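Local coordinates for protein DotI (Legionella pneumophila, PDB 3WZ4) that forms part of an inner-membrane complex essential for type IVB secretion, the chain here being its periplasmic domain, whose own biochemical role is unknown, at residues A[81-85]-A[86-90]. Numbering follows the deposited sequence.
Sequences KGVLN and GRYSW
Leu84 and Arg87 close a two-residue beta hairpin, their backbones bonded in both directions across a type I' turn with Asn85 and Gly86 at its corners. Positive phi at both corners, with psi also fitting type I', agrees with the turn, which joins the antiparallel strands 67-84 and 87-101 of this NTF2-like domain. Leu84 N donates to Arg87 O at 2.9 Å, almost straight, and Arg87 N returns a bond to Leu84 O. A second reciprocal pair links Gly82 and Ser89, with Ser89 N to Gly82 O the shorter bond at 2.7 Å.

Aromatic packing occupies the face carrying Lys81, Val83, Tyr88 and Trp90. The Tyr88 ring leans diagonally back across the neighbouring strand and lies over Gly82, whose CA sits 4.2 Å from the ring centroid and 18° off the normal, a CH-pi contact. CG of Tyr88 is anti to its backbone nitrogen (chi1 -155°), which carries the ring away from its direct partner Val83; Val83 CG2 still meets Tyr88 CD2 at 4.0 Å. On this same face, CD1 of Tyr88 rests above one face of the Trp90 indole, near its rim.

Polar groups finish both faces. The Lys81 chain, extended beyond CG, runs past the phenol oxygen to a salt bridge with Asp7, which also accepts a hydrogen bond from Trp90 NE1, so helix 7-21 is tied to this face. On the face of Leu84, Arg87 and Ser89, side chains touch strand 106-119, and a water donates to Leu84 O at 2.6 Å. Another water joins the aromatic face's polar ends, 2.7 Å from Tyr88 OH and 3.2 Å from Lys81 NZ, from which it accepts a hydrogen bond.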
loop_
_atom_site.group_PDB
_atom_site.type_symbol
_atom_site.label_atom_id
_atom_site.label_comp_id
_atom_site.label_asym_id
_atom_site.label_seq_id
_atom_site.Cartn_x
_atom_site.Cartn_y
_atom_site.Cartn_z
ATOM N N LYS A 81 -15.786 -3.056 9.112
ATOM C CA LYS A 81 -16.137 -1.753 8.566
ATOM C C LYS A 81 -17.055 -1.005 9.523
ATOM O O LYS A 81 -17.671 -1.607 10.402
ATOM C CB LYS A 81 -16.786 -1.889 7.184
ATOM C CG LYS A 81 -18.045 -2.748 7.155
ATOM C CD LYS A 81 -18.592 -2.877 5.735
ATOM C CE LYS A 81 -19.873 -3.698 5.704
ATOM N NZ LYS A 81 -20.484 -3.717 4.347
ATOM N N GLY A 82 -17.131 0.310 9.354
ATOM C CA GLY A 82 -17.959 1.140 10.208
ATOM C C GLY A 82 -17.397 2.534 10.408
ATOM O O GLY A 82 -16.375 2.899 9.827
ATOM N N VAL A 83 -18.071 3.314 11.246
ATOM C CA VAL A 83 -17.683 4.694 11.475
ATOM C C VAL A 83 -16.565 4.816 12.504
ATOM O O VAL A 83 -16.668 4.300 13.618
ATOM C CB VAL A 83 -18.881 5.550 11.933
ATOM C CG1 VAL A 83 -18.423 6.965 12.256
ATOM C CG2 VAL A 83 -19.969 5.559 10.868
ATOM N N LEU A 84 -15.492 5.496 12.113
ATOM C CA LEU A 84 -14.420 5.843 13.036
ATOM C C LEU A 84 -14.183 7.347 12.994
ATOM O O LEU A 84 -13.920 7.913 11.930
ATOM C CB LEU A 84 -13.133 5.093 12.688
ATOM C CG LEU A 84 -11.881 5.511 13.462
ATOM C CD1 LEU A 84 -12.079 5.304 14.953
ATOM C CD2 LEU A 84 -10.663 4.744 12.971
ATOM N N ASN A 85 -14.287 7.987 14.155
ATOM C CA ASN A 85 -14.089 9.428 14.267
ATOM C C ASN A 85 -14.858 10.221 13.214
ATOM O O ASN A 85 -14.312 11.128 12.581
ATOM C CB ASN A 85 -12.600 9.777 14.219
ATOM C CG ASN A 85 -11.841 9.257 15.426
ATOM O OD1 ASN A 85 -12.352 9.268 16.544
ATOM N ND2 ASN A 85 -10.615 8.794 15.202
ATOM N N GLY A 86 -16.125 9.863 13.026
ATOM C CA GLY A 86 -17.010 10.599 12.144
ATOM C C GLY A 86 -16.875 10.256 10.673
ATOM O O GLY A 86 -17.531 10.868 9.831
ATOM N N ARG A 87 -16.035 9.277 10.356
ATOM C CA ARG A 87 -15.821 8.898 8.962
ATOM C C ARG A 87 -15.938 7.388 8.754
ATOM O O ARG A 87 -15.313 6.601 9.465
ATOM C CB ARG A 87 -14.459 9.406 8.478
ATOM C CG ARG A 87 -14.255 10.894 8.711
ATOM C CD ARG A 87 -13.010 11.419 8.015
ATOM N NE ARG A 87 -11.807 10.690 8.402
ATOM C CZ ARG A 87 -10.574 11.171 8.277
ATOM N NH1 ARG A 87 -10.384 12.389 7.784
ATOM N NH2 ARG A 87 -9.532 10.439 8.649
ATOM N N TYR A 88 -16.749 6.990 7.777
ATOM C CA TYR A 88 -16.926 5.575 7.486
ATOM C C TYR A 88 -15.600 4.976 7.046
ATOM O O TYR A 88 -14.865 5.584 6.267
ATOM C CB TYR A 88 -17.994 5.357 6.410
ATOM C CG TYR A 88 -18.639 3.989 6.495
ATOM C CD1 TYR A 88 -18.081 2.892 5.850
ATOM C CD2 TYR A 88 -19.793 3.793 7.240
ATOM C CE1 TYR A 88 -18.663 1.642 5.934
ATOM C CE2 TYR A 88 -20.382 2.545 7.330
ATOM C CZ TYR A 88 -19.813 1.477 6.676
ATOM O OH TYR A 88 -20.396 0.238 6.765
ATOM N N SER A 89 -15.294 3.784 7.548
ATOM C CA SER A 89 -13.984 3.189 7.326
ATOM C C SER A 89 -14.040 1.692 7.030
ATOM O O SER A 89 -15.037 1.029 7.306
ATOM C CB SER A 89 -13.085 3.446 8.535
ATOM O OG SER A 89 -12.982 4.831 8.801
ATOM N N TRP A 90 -12.952 1.178 6.470
ATOM C CA TRP A 90 -12.824 -0.233 6.140
ATOM C C TRP A 90 -11.446 -0.724 6.536
ATOM O O TRP A 90 -10.438 -0.114 6.177
ATOM C CB TRP A 90 -12.962 -0.455 4.631
ATOM C CG TRP A 90 -14.294 -0.123 4.046
ATOM C CD1 TRP A 90 -15.319 -0.992 3.793
ATOM C CD2 TRP A 90 -14.740 1.162 3.607
ATOM N NE1 TRP A 90 -16.378 -0.321 3.233
ATOM C CE2 TRP A 90 -16.049 1.003 3.109
ATOM C CE3 TRP A 90 -14.161 2.435 3.589
ATOM C CZ2 TRP A 90 -16.790 2.068 2.604
ATOM C CZ3 TRP A 90 -14.898 3.491 3.087
ATOM C CH2 TRP A 90 -16.199 3.301 2.602
HETATM O O HOH W 1 -21.024 -0.523 4.298
HETATM O O HOH W 2 -11.755 7.615 10.441
#